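Local coordinates for aminotransferase (Neisseria meningitidis Z2491, PDB 3JTX), which probably catalyses the transfer of an amino group from an amino acid to a 2-oxo acid, with pyridoxal 5'-phosphate as its covalently held cofactor, at residues M30-H36 / K348-L354; P40-T44 / N299-Y303; R309-L314 / C384-E389; D337-F341 / G369-V373; A340-L345 / I391-Y395. One frame throughout, in Å; residues are numbered along the deposited sequence.

How the contacts relate
Contacts 1, 3, 4 and 5 cluster with centres about 10 to 19 Å apart, whereas contact 2, near the cofactor-bearing residue, has its centre about 16 Å from the chain centre (about 21 to 27 Å for the others) and about 18 to 27 Å from their centres. Helix 338-349 serves contacts 1, 4 and 5; helix 381-394 serves contacts 3 and 5; helix 294-314 runs from contact 2 to contact 3. Contacts 2 and 3 are the buried ones; contacts 1, 4 and 5 are only partly so. Chemistry follows place: main-chain pairing in contact 1, a histidine network in contact 2, aliphatic helix packing in contact 3, an aspartate holding a turn in contact 4, and mixed aromatic and aliphatic packing in contact 5.

Contact 1. Residues M30-H36 / K348-L354; sequences MEAVPLH and KAAIQVL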
# COMPACT_ATOMS: atom_id res chain seq x y z
N MSE A 30 34.51 -21.09 -0.17
CA MSE A 30 33.67 -21.05 1.03
C MSE A 30 32.40 -20.32 0.72
O MSE A 30 32.46 -19.16 0.35
CB MSE A 30 34.39 -20.30 2.14
CG MSE A 30 35.34 -21.14 2.92
SE MSE A 30 35.59 -20.38 4.72
CE MSE A 30 37.43 -20.98 4.89
N GLU A 31 31.26 -20.99 0.91
CA GLU A 31 29.96 -20.42 0.62
C GLU A 31 29.66 -19.39 1.70
O GLU A 31 29.84 -19.66 2.88
CB GLU A 31 28.90 -21.52 0.64
CG GLU A 31 27.48 -21.10 0.29
CD GLU A 31 26.47 -22.23 0.53
OE1 GLU A 31 26.89 -23.41 0.69
OE2 GLU A 31 25.26 -21.94 0.58
N ALA A 32 29.24 -18.20 1.29
CA ALA A 32 28.89 -17.15 2.25
C ALA A 32 27.77 -17.66 3.16
O ALA A 32 26.87 -18.38 2.70
CB ALA A 32 28.45 -15.89 1.51
N VAL A 33 27.83 -17.30 4.45
CA VAL A 33 26.81 -17.71 5.42
C VAL A 33 26.03 -16.45 5.86
O VAL A 33 26.54 -15.63 6.64
CB VAL A 33 27.43 -18.40 6.65
CG1 VAL A 33 26.35 -18.96 7.56
CG2 VAL A 33 28.39 -19.54 6.24
N PRO A 34 24.81 -16.28 5.33
CA PRO A 34 24.11 -15.01 5.54
C PRO A 34 23.36 -14.99 6.86
O PRO A 34 22.22 -15.45 6.94
CB PRO A 34 23.13 -14.96 4.36
CG PRO A 34 22.79 -16.39 4.12
CD PRO A 34 24.10 -17.14 4.35
N LEU A 35 24.01 -14.49 7.91
CA LEU A 35 23.34 -14.35 9.22
C LEU A 35 23.01 -12.89 9.52
O LEU A 35 22.55 -12.55 10.62
CB LEU A 35 24.21 -14.92 10.33
CG LEU A 35 24.76 -16.34 10.14
CD1 LEU A 35 25.64 -16.70 11.31
CD2 LEU A 35 23.66 -17.40 9.94
N HIS A 36 23.20 -12.04 8.52
CA HIS A 36 23.06 -10.59 8.67
C HIS A 36 21.67 -10.03 8.31
O HIS A 36 21.41 -8.87 8.62
CB HIS A 36 24.11 -9.86 7.82
CG HIS A 36 24.01 -10.13 6.34
ND1 HIS A 36 23.86 -11.40 5.82
CD2 HIS A 36 24.06 -9.29 5.28
CE1 HIS A 36 23.81 -11.32 4.50
NE2 HIS A 36 23.94 -10.06 4.15
N LYS A 348 37.74 -14.60 7.34
CA LYS A 348 38.23 -15.92 7.75
C LYS A 348 37.26 -17.07 7.46
O LYS A 348 37.70 -18.20 7.29
CB LYS A 348 38.55 -15.96 9.25
CG LYS A 348 39.58 -14.96 9.72
CD LYS A 348 40.98 -15.34 9.35
CE LYS A 348 42.00 -14.31 9.85
NZ LYS A 348 41.75 -13.80 11.25
N ALA A 349 35.96 -16.80 7.42
CA ALA A 349 34.95 -17.89 7.36
C ALA A 349 33.78 -17.65 6.41
O ALA A 349 32.87 -18.47 6.32
CB ALA A 349 34.42 -18.17 8.76
N ALA A 350 33.82 -16.53 5.68
CA ALA A 350 32.72 -16.12 4.82
C ALA A 350 31.42 -15.95 5.59
O ALA A 350 30.35 -16.06 5.01
CB ALA A 350 32.52 -17.13 3.64
N ILE A 351 31.50 -15.70 6.90
CA ILE A 351 30.28 -15.57 7.71
C ILE A 351 29.87 -14.10 7.76
O ILE A 351 30.68 -13.24 8.11
CB ILE A 351 30.44 -16.12 9.15
CG1 ILE A 351 30.71 -17.65 9.15
CG2 ILE A 351 29.18 -15.80 9.99
CD1 ILE A 351 31.23 -18.20 10.51
N GLN A 352 28.61 -13.83 7.44
CA GLN A 352 28.05 -12.49 7.43
C GLN A 352 27.17 -12.23 8.68
O GLN A 352 26.10 -12.83 8.85
CB GLN A 352 27.22 -12.28 6.16
CG GLN A 352 27.99 -12.45 4.84
CD GLN A 352 27.07 -12.49 3.62
OE1 GLN A 352 26.34 -13.45 3.41
NE2 GLN A 352 27.10 -11.43 2.83
N VAL A 353 27.65 -11.34 9.56
CA VAL A 353 26.85 -10.83 10.68
C VAL A 353 26.75 -9.31 10.57
O VAL A 353 27.54 -8.69 9.87
CB VAL A 353 27.43 -11.24 12.07
CG1 VAL A 353 27.55 -12.76 12.16
CG2 VAL A 353 28.77 -10.56 12.35
N LEU A 354 25.77 -8.72 11.25
CA LEU A 354 25.51 -7.27 11.11
C LEU A 354 26.09 -6.47 12.28
O LEU A 354 25.65 -6.64 13.43
CB LEU A 354 24.00 -7.03 11.04
CG LEU A 354 23.57 -5.64 10.53
CD1 LEU A 354 24.05 -5.41 9.10
CD2 LEU A 354 22.07 -5.47 10.62
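From Lys348 the chain leaves helix 338-349; the lysine carbonyl is brushed by Met30, modelled as selenomethionine (Met30 CE to Lys348 O 3.7 Å), while its ammonium turns back to Asn344. At Ala349 the Met30 selenium lies 3.7 Å from the carbonyl carbon (SE to C). Ala350 takes positive phi (59°), which ends the helical course, and its carbonyl accepts the first bond of a short parallel pairing, Val33 N to Ala350 O at 2.9 Å; Ala32 CA adds a CA-H...O contact of 3.3 Å to the same Ala350 O. Ile351 faces Val33 (CA-CA 4.7 Å), and their side chains share a face, Val33 CG2 to Ile351 CG1 4.2 Å, with Leu35 CD1 3.9 Å from Ile351 CG2. Gln352 N then reaches Val33 O at 2.9 Å and Gln352 O receives Leu35 N at 2.8 Å. On the Pro34 side, Gln352 CB sits 3.9 Å from the His36 ring centroid, a CH-pi contact, and Trp346 of helix 338-349 touches Ala32 and Gln352. Further on, His36 CB and Leu354 CB are 4.3 Å apart. The result is a two-stranded parallel sheet joining strand 33-34 to strand 351-352, directly after helix 338-349, with helix 381-394 against Val33, Leu35 and Ile351. Three backbone hydrogen bonds between segments only 18° apart in direction set its parallel register.

Contact 2. Residues P40-T44 / N299-Y303; sequences PKHPT and NRRLY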
# COMPACT_ATOMS: atom_id res chain seq x y z
N PRO A 40 12.97 -14.27 7.16
CA PRO A 40 12.94 -15.73 7.30
C PRO A 40 13.33 -16.44 6.02
O PRO A 40 13.29 -15.84 4.93
CB PRO A 40 11.48 -16.02 7.66
CG PRO A 40 10.71 -14.87 7.07
CD PRO A 40 11.62 -13.69 7.15
N LYS A 41 13.69 -17.72 6.16
CA LYS A 41 14.07 -18.57 5.04
C LYS A 41 13.37 -19.93 5.07
O LYS A 41 13.74 -20.83 4.32
CB LYS A 41 15.60 -18.78 5.02
CG LYS A 41 16.39 -17.52 4.67
CD LYS A 41 17.75 -17.85 4.04
N HIS A 42 12.36 -20.10 5.92
CA HIS A 42 11.60 -21.34 5.96
C HIS A 42 10.49 -21.26 4.91
O HIS A 42 10.01 -20.17 4.60
CB HIS A 42 10.99 -21.59 7.34
CG HIS A 42 12.00 -21.68 8.45
ND1 HIS A 42 11.69 -21.47 9.77
CD2 HIS A 42 13.33 -21.96 8.42
CE1 HIS A 42 12.77 -21.61 10.51
NE2 HIS A 42 13.78 -21.91 9.72
N PRO A 43 10.08 -22.41 4.37
CA PRO A 43 9.10 -22.41 3.28
C PRO A 43 7.66 -22.11 3.71
O PRO A 43 7.26 -22.33 4.86
CB PRO A 43 9.20 -23.84 2.71
CG PRO A 43 9.72 -24.68 3.83
CD PRO A 43 10.51 -23.77 4.75
N THR A 44 6.89 -21.60 2.75
CA THR A 44 5.47 -21.32 2.93
C THR A 44 4.67 -22.61 3.11
O THR A 44 4.87 -23.55 2.35
CB THR A 44 4.94 -20.54 1.71
OG1 THR A 44 5.66 -19.30 1.60
CG2 THR A 44 3.44 -20.26 1.84
N ASN A 299 7.05 -24.31 12.72
CA ASN A 299 7.99 -23.22 12.47
C ASN A 299 8.79 -22.90 13.74
O ASN A 299 10.03 -22.79 13.72
CB ASN A 299 7.22 -21.98 11.99
CG ASN A 299 8.11 -20.92 11.38
OD1 ASN A 299 9.06 -21.22 10.65
ND2 ASN A 299 7.77 -19.64 11.64
N ARG A 300 8.06 -22.74 14.84
CA ARG A 300 8.66 -22.43 16.13
C ARG A 300 9.63 -23.53 16.55
O ARG A 300 10.70 -23.27 17.07
CB ARG A 300 7.56 -22.21 17.18
CG ARG A 300 8.06 -22.08 18.59
CD ARG A 300 6.93 -21.81 19.56
NE ARG A 300 5.93 -20.93 18.98
CZ ARG A 300 4.65 -21.25 18.83
NH1 ARG A 300 4.21 -22.44 19.24
NH2 ARG A 300 3.80 -20.39 18.30
N ARG A 301 9.26 -24.78 16.29
CA ARG A 301 10.14 -25.92 16.61
C ARG A 301 11.48 -25.87 15.83
O ARG A 301 12.53 -26.22 16.39
CB ARG A 301 9.41 -27.25 16.36
CG ARG A 301 10.17 -28.51 16.76
N LEU A 302 11.45 -25.43 14.57
CA LEU A 302 12.70 -25.27 13.79
C LEU A 302 13.63 -24.27 14.48
O LEU A 302 14.83 -24.53 14.60
CB LEU A 302 12.42 -24.79 12.35
CG LEU A 302 11.73 -25.74 11.36
CD1 LEU A 302 11.40 -24.98 10.08
CD2 LEU A 302 12.56 -27.00 11.06
N TYR A 303 13.09 -23.14 14.93
CA TYR A 303 13.94 -22.13 15.57
C TYR A 303 14.46 -22.58 16.94
O TYR A 303 15.61 -22.34 17.28
CB TYR A 303 13.20 -20.80 15.71
CG TYR A 303 12.93 -20.08 14.40
CD1 TYR A 303 13.98 -19.57 13.63
CD2 TYR A 303 11.64 -19.87 13.95
CE1 TYR A 303 13.74 -18.88 12.43
CE2 TYR A 303 11.38 -19.19 12.77
CZ TYR A 303 12.43 -18.69 12.01
OH TYR A 303 12.19 -18.00 10.83
O HOH W 1 13.92 -18.73 8.83
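This is a histidine-centred contact between the loop preceding helix 46-54 and helix 294-314, near Lys245, which carries the cofactor; the loop also packs on Tyr62 of the second subunit. His42 points at the helix and supplies most of the loop's share of the interface. Its ND1 donates to Asn299 OD1 at 2.8 Å with a nearly straight angle of 167°, near the plane of the imidazole. One ring face carries Leu302, whose CD1 lies 3.6 Å from the His42 centroid and 11° off the normal, a CH-pi contact. Tyr303 meets the same imidazole obliquely, centroids 4.5 Å apart and planes at 39°. A water ties the tyrosine to the loop backbone, donating to Tyr303 OH at 2.7 Å and accepting from Lys41 N at 2.9 Å. Outside the pair, His42 NE2 bonds to Lys306. With both nitrogens engaged and hydrocarbon over one face, the imidazole is probably held in one orientation, and Asn299 links it chiefly to Asn248 and, weakly through ND2, to the Lys245 carbonyl.

Contact 3. Residues R309-L314 / C384-E389; sequences RVIPIL and CVKAAE
Ile313 lies across Ala388 and Val385: its CG2 is 3.8 Å from Ala388 CB and its CD1 3.9 Å from Val385 CG1, with Ile313 chi1 near -66° (m) and chi2 near 171° (t), and Val385 chi1 near 163° (t). Both segments are helical, and their short axes run almost alongside each other, 6° between N-to-C directions and 9.1 Å at closest approach. The CA atoms come nearest at Val310 and Val385, 5.6 Å apart. Segment 309-314 is kinked at Pro312, whose nitrogen has no bond to the preceding turn, while Leu314 N still reaches Val310 O at 3.0 Å. Val310, in the t rotamer, touches the other helix with both methyls: CG2 lies 4.0 Å from Cys384 CB and CG1 4.0 Å from Ala388 CB. Leu314 (m, t) brings its CD2 to 4.1 Å from Ala388 CB. At the margin the Arg309 guanidinium (chi1 m, chi2 t, chi3 p) places one face over Val385, CZ to CG2 3.8 Å, and Glu389 CG is 4.0 Å from Ile313 CG2. This is an apolar packing of two parallel helices, with Ala388 as the small residue that takes three side chains. The C-terminal end of helix 294-314 thus lies along helix 381-394: Val310 and Leu314 also touch Ile329 of strand 328-332, Ala387 meets Leu35, and Ile313 also touches Val392, further along helix 381-394.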
# COMPACT_ATOMS: atom_id res chain seq x y z
N ARG A 309 20.97 -25.64 20.20
CA ARG A 309 22.30 -26.13 19.86
C ARG A 309 23.34 -25.00 19.78
O ARG A 309 24.47 -25.17 20.22
CB ARG A 309 22.24 -26.90 18.55
CG ARG A 309 21.30 -28.10 18.64
CD ARG A 309 21.26 -28.94 17.37
NE ARG A 309 22.58 -29.51 17.05
CZ ARG A 309 22.91 -30.07 15.89
NH1 ARG A 309 22.02 -30.19 14.90
NH2 ARG A 309 24.14 -30.53 15.71
N VAL A 310 22.93 -23.84 19.25
CA VAL A 310 23.84 -22.71 19.05
C VAL A 310 24.25 -22.01 20.35
O VAL A 310 25.42 -21.66 20.53
CB VAL A 310 23.25 -21.68 18.04
CG1 VAL A 310 24.05 -20.40 18.03
CG2 VAL A 310 23.15 -22.27 16.65
N ILE A 311 23.29 -21.75 21.25
CA ILE A 311 23.60 -20.97 22.45
C ILE A 311 24.71 -21.62 23.27
O ILE A 311 25.70 -20.95 23.61
CB ILE A 311 22.34 -20.67 23.30
CG1 ILE A 311 21.43 -19.67 22.57
CG2 ILE A 311 22.73 -20.14 24.68
CD1 ILE A 311 22.01 -18.27 22.39
N PRO A 312 24.59 -22.93 23.59
CA PRO A 312 25.67 -23.55 24.37
C PRO A 312 27.03 -23.58 23.65
O PRO A 312 28.07 -23.56 24.31
CB PRO A 312 25.18 -24.98 24.66
CG PRO A 312 23.88 -25.13 23.98
CD PRO A 312 23.49 -23.87 23.29
N ILE A 313 27.03 -23.62 22.31
CA ILE A 313 28.30 -23.56 21.57
C ILE A 313 28.93 -22.18 21.78
O ILE A 313 30.08 -22.07 22.18
CB ILE A 313 28.12 -23.88 20.06
CG1 ILE A 313 27.69 -25.33 19.87
CG2 ILE A 313 29.43 -23.66 19.30
CD1 ILE A 313 27.29 -25.66 18.44
N LEU A 314 28.15 -21.12 21.56
CA LEU A 314 28.67 -19.76 21.70
C LEU A 314 29.11 -19.46 23.14
O LEU A 314 30.07 -18.72 23.37
CB LEU A 314 27.63 -18.73 21.24
CG LEU A 314 27.31 -18.69 19.73
CD1 LEU A 314 26.17 -17.67 19.47
CD2 LEU A 314 28.57 -18.39 18.89
N CYS A 384 23.76 -23.24 10.84
CA CYS A 384 23.88 -22.39 12.04
C CYS A 384 24.89 -22.94 13.05
O CYS A 384 25.69 -22.18 13.61
CB CYS A 384 22.52 -22.23 12.75
SG CYS A 384 21.34 -21.25 11.81
N VAL A 385 24.83 -24.25 13.28
CA VAL A 385 25.70 -24.93 14.22
C VAL A 385 27.15 -24.83 13.76
O VAL A 385 28.04 -24.50 14.55
CB VAL A 385 25.29 -26.42 14.38
CG1 VAL A 385 26.42 -27.25 15.03
CG2 VAL A 385 24.01 -26.50 15.19
N LYS A 386 27.38 -25.10 12.48
CA LYS A 386 28.73 -24.95 11.92
C LYS A 386 29.23 -23.51 12.02
O LYS A 386 30.39 -23.28 12.32
CB LYS A 386 28.79 -25.38 10.46
CG LYS A 386 30.16 -25.16 9.85
CD LYS A 386 30.27 -25.73 8.46
CE LYS A 386 31.73 -25.76 8.01
NZ LYS A 386 32.24 -24.40 7.71
N ALA A 387 28.35 -22.54 11.74
CA ALA A 387 28.72 -21.13 11.90
C ALA A 387 29.14 -20.83 13.35
O ALA A 387 30.16 -20.18 13.58
CB ALA A 387 27.56 -20.23 11.46
N ALA A 388 28.37 -21.33 14.31
CA ALA A 388 28.65 -21.08 15.73
C ALA A 388 30.02 -21.65 16.11
O ALA A 388 30.82 -21.00 16.77
CB ALA A 388 27.54 -21.65 16.62
N GLU A 389 30.27 -22.88 15.67
CA GLU A 389 31.56 -23.54 15.90
C GLU A 389 32.72 -22.76 15.28
O GLU A 389 33.75 -22.58 15.91
CB GLU A 389 31.52 -24.96 15.34
CG GLU A 389 30.65 -25.90 16.16
CD GLU A 389 30.40 -27.24 15.48
OE1 GLU A 389 30.73 -27.38 14.28
OE2 GLU A 389 29.85 -28.14 16.14

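Contact 4. Residues D337-F341 / G369-V373; sequences DDLAF and GEGYV
The one hydrogen bond between the segments runs from Gly371 N to Asp338 OD1, 2.8 Å and 177°. Asp338, in the first turn of helix 338-349 with chi1 near 50° (p) and chi2 near -65°, thus aims its carboxylate at a type II beta turn, Gly369 to Tyr372, closed by a weak Tyr372 N to Gly369 O bond of 3.4 Å. The turn has Glu370 at phi/psi -62°/140° and Gly371 at 89°/4°, where a CB would jam against the preceding carbonyl. Within the helical segment, Asp337 (t) is the N-cap: its OD1 accepts from Ala340 N at 3.0 Å, and Phe341 N bonds to Asp337 O at 3.0 Å. Charge is shared outside, for Asp338 OD1 also forms a salt bridge with Arg357. In backbone register, Asp338 and Gly371 have CA atoms 5.1 Å apart, and Asp338 CB comes 3.1 Å from Tyr372 O. Apolar contact follows: Val373 (m) points toward the helix, its CG1 3.9 Å from both Asp338 CB and Phe341 CD2, with Phe341 chi1 -162° (t) and chi2 82°. Thus the start of helix 338-349 sits against the entry to strand 372-376, the middle strand of a three-stranded antiparallel sheet, and Phe341 and Val373 both touch Leu331 of the neighbouring strand 328-332.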
# COMPACT_ATOMS: atom_id res chain seq x y z
N ASP A 337 34.53 -4.11 19.52
CA ASP A 337 34.63 -3.62 18.14
C ASP A 337 33.82 -4.52 17.20
O ASP A 337 34.33 -5.48 16.63
CB ASP A 337 36.10 -3.53 17.71
CG ASP A 337 36.28 -2.80 16.39
OD1 ASP A 337 35.29 -2.61 15.65
OD2 ASP A 337 37.43 -2.44 16.08
N ASP A 338 32.55 -4.16 17.02
CA ASP A 338 31.63 -4.95 16.21
C ASP A 338 31.97 -4.90 14.71
O ASP A 338 31.68 -5.86 13.98
CB ASP A 338 30.18 -4.54 16.46
CG ASP A 338 29.96 -3.04 16.38
OD1 ASP A 338 30.52 -2.30 17.23
OD2 ASP A 338 29.25 -2.59 15.44
N LEU A 339 32.60 -3.81 14.27
CA LEU A 339 33.03 -3.69 12.88
C LEU A 339 34.17 -4.67 12.59
O LEU A 339 34.12 -5.41 11.61
CB LEU A 339 33.51 -2.26 12.61
CG LEU A 339 33.80 -1.90 11.16
CD1 LEU A 339 32.57 -2.23 10.27
CD2 LEU A 339 34.18 -0.41 11.09
N ALA A 340 35.17 -4.69 13.47
CA ALA A 340 36.32 -5.59 13.32
C ALA A 340 35.87 -7.05 13.45
O ALA A 340 36.41 -7.91 12.76
CB ALA A 340 37.41 -5.26 14.34
N PHE A 341 34.88 -7.31 14.30
CA PHE A 341 34.29 -8.65 14.46
C PHE A 341 33.66 -9.16 13.14
O PHE A 341 33.98 -10.25 12.67
CB PHE A 341 33.23 -8.62 15.56
CG PHE A 341 32.86 -9.96 16.10
CD1 PHE A 341 33.64 -10.58 17.07
CD2 PHE A 341 31.70 -10.59 15.69
CE1 PHE A 341 33.29 -11.84 17.57
CE2 PHE A 341 31.33 -11.84 16.19
CZ PHE A 341 32.13 -12.46 17.14
N GLY A 369 24.13 0.39 19.71
CA GLY A 369 24.45 -0.72 18.82
C GLY A 369 25.92 -1.12 18.82
O GLY A 369 26.26 -2.26 18.53
N GLU A 370 26.80 -0.19 19.17
CA GLU A 370 28.24 -0.49 19.19
C GLU A 370 28.55 -1.58 20.20
O GLU A 370 27.97 -1.61 21.30
CB GLU A 370 29.06 0.73 19.56
CG GLU A 370 29.25 1.73 18.46
CD GLU A 370 30.21 2.86 18.84
OE1 GLU A 370 30.90 2.74 19.87
OE2 GLU A 370 30.26 3.86 18.10
N GLY A 371 29.45 -2.49 19.84
CA GLY A 371 29.86 -3.55 20.75
C GLY A 371 29.01 -4.81 20.67
O GLY A 371 29.24 -5.75 21.43
N TYR A 372 28.06 -4.83 19.73
CA TYR A 372 27.19 -5.98 19.48
C TYR A 372 27.12 -6.26 18.00
O TYR A 372 27.29 -5.35 17.21
CB TYR A 372 25.76 -5.69 19.95
CG TYR A 372 25.65 -5.65 21.45
CD1 TYR A 372 25.35 -6.80 22.17
CD2 TYR A 372 25.86 -4.47 22.15
CE1 TYR A 372 25.27 -6.77 23.56
CE2 TYR A 372 25.77 -4.43 23.55
CZ TYR A 372 25.49 -5.59 24.24
OH TYR A 372 25.41 -5.57 25.62
N VAL A 373 26.88 -7.53 17.64
CA VAL A 373 26.49 -7.88 16.28
C VAL A 373 25.16 -8.61 16.33
O VAL A 373 24.88 -9.39 17.25
CB VAL A 373 27.56 -8.75 15.54
CG1 VAL A 373 28.83 -7.97 15.34
CG2 VAL A 373 27.84 -10.10 16.27

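Contact 5. Residues A340-L345 / I391-Y395; sequences AFARNL and IVSLY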
# COMPACT_ATOMS: atom_id res chain seq x y z
N ALA A 340 35.17 -4.69 13.47
CA ALA A 340 36.32 -5.59 13.32
C ALA A 340 35.87 -7.05 13.45
O ALA A 340 36.41 -7.91 12.76
CB ALA A 340 37.41 -5.26 14.34
N PHE A 341 34.88 -7.31 14.30
CA PHE A 341 34.29 -8.65 14.46
C PHE A 341 33.66 -9.16 13.14
O PHE A 341 33.98 -10.25 12.67
CB PHE A 341 33.23 -8.62 15.56
CG PHE A 341 32.86 -9.96 16.10
CD1 PHE A 341 33.64 -10.58 17.07
CD2 PHE A 341 31.70 -10.59 15.69
CE1 PHE A 341 33.29 -11.84 17.57
CE2 PHE A 341 31.33 -11.84 16.19
CZ PHE A 341 32.13 -12.46 17.14
N ALA A 342 32.80 -8.36 12.54
CA ALA A 342 32.16 -8.72 11.29
C ALA A 342 33.19 -8.89 10.17
O ALA A 342 33.09 -9.81 9.35
CB ALA A 342 31.09 -7.69 10.90
N ARG A 343 34.19 -8.01 10.14
CA ARG A 343 35.25 -8.08 9.13
C ARG A 343 36.06 -9.37 9.27
O ARG A 343 36.38 -10.01 8.27
CB ARG A 343 36.16 -6.87 9.21
CG ARG A 343 35.54 -5.65 8.57
CD ARG A 343 36.37 -4.41 8.75
NE ARG A 343 35.81 -3.31 7.98
CZ ARG A 343 36.09 -2.02 8.15
NH1 ARG A 343 36.92 -1.61 9.11
NH2 ARG A 343 35.51 -1.13 7.38
N ASN A 344 36.36 -9.77 10.50
CA ASN A 344 37.13 -11.01 10.73
C ASN A 344 36.34 -12.28 10.36
O ASN A 344 36.88 -13.20 9.73
CB ASN A 344 37.60 -11.05 12.19
CG ASN A 344 38.61 -12.15 12.46
OD1 ASN A 344 39.51 -12.41 11.65
ND2 ASN A 344 38.48 -12.81 13.61
N LEU A 345 35.06 -12.31 10.70
CA LEU A 345 34.22 -13.46 10.37
C LEU A 345 34.07 -13.63 8.86
O LEU A 345 34.01 -14.76 8.37
CB LEU A 345 32.83 -13.35 11.01
CG LEU A 345 32.75 -13.46 12.54
CD1 LEU A 345 31.30 -13.75 12.95
CD2 LEU A 345 33.69 -14.47 13.10
N ILE A 391 32.77 -19.51 14.49
CA ILE A 391 32.93 -18.24 15.20
C ILE A 391 33.75 -18.46 16.50
O ILE A 391 34.71 -17.74 16.77
CB ILE A 391 31.57 -17.56 15.51
CG1 ILE A 391 30.89 -17.11 14.21
CG2 ILE A 391 31.75 -16.34 16.43
CD1 ILE A 391 29.39 -16.79 14.33
N VAL A 392 33.38 -19.48 17.27
CA VAL A 392 34.05 -19.79 18.54
C VAL A 392 35.54 -20.06 18.34
O VAL A 392 36.37 -19.55 19.11
CB VAL A 392 33.36 -20.97 19.29
CG1 VAL A 392 34.29 -21.57 20.36
CG2 VAL A 392 32.03 -20.52 19.90
N SER A 393 35.91 -20.83 17.32
CA SER A 393 37.33 -21.16 17.14
C SER A 393 38.16 -19.93 16.76
O SER A 393 39.35 -19.89 17.06
CB SER A 393 37.54 -22.30 16.15
OG SER A 393 37.01 -21.98 14.89
N LEU A 394 37.55 -18.93 16.13
CA LEU A 394 38.25 -17.68 15.83
C LEU A 394 38.44 -16.78 17.06
O LEU A 394 39.30 -15.89 17.05
CB LEU A 394 37.51 -16.88 14.75
CG LEU A 394 37.44 -17.50 13.35
CD1 LEU A 394 36.39 -16.74 12.51
CD2 LEU A 394 38.81 -17.50 12.68
N TYR A 395 37.64 -17.01 18.10
CA TYR A 395 37.69 -16.18 19.32
C TYR A 395 38.11 -16.97 20.57
O TYR A 395 37.94 -16.51 21.68
CB TYR A 395 36.36 -15.40 19.49
CG TYR A 395 36.32 -14.32 18.45
CD1 TYR A 395 35.83 -14.57 17.16
CD2 TYR A 395 36.91 -13.08 18.69
CE1 TYR A 395 35.87 -13.59 16.17
CE2 TYR A 395 36.95 -12.09 17.72
CZ TYR A 395 36.45 -12.36 16.46
OH TYR A 395 36.52 -11.38 15.50
O HOH W 2 40.41 -14.70 14.82
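Tyr395 is the main bump here: its ring fills the hollow formed by Phe341, Asn344 and Leu345 of helix 338-349. Phe341 meets it obliquely, with centroids 4.5 Å apart and planes at 34°, and Phe341 CE1 sits over one face of the tyrosine; Leu345 CD2 fills in at its edge, 3.9 Å from Tyr395 CE1. In turn Leu345 wedges between two side chains of the other segment: its CD1 is 3.6 Å from Ile391 CG1 and its CD2 3.6 Å from Leu394 CD1. Ile391 also occupies the space beside the tip of Phe341, Ile391 CG2 to Phe341 CZ 4.0 Å. Polar contacts complete the fit at the tyrosine hydroxyl. Asn344 ND2 donates to Tyr395 OH at 3.1 Å, and a water accepts from Asn344 ND2 at 3.0 Å while donating to Leu394 O at 2.8 Å; Asn344 OD1 is taken by Lys348. With Ile351 touching both Leu345 and Ile391, the two helices join at the short strand 351-352, as in the alpha/beta C-terminal domain of fold type I pyridoxal-phosphate-dependent aminotransferases.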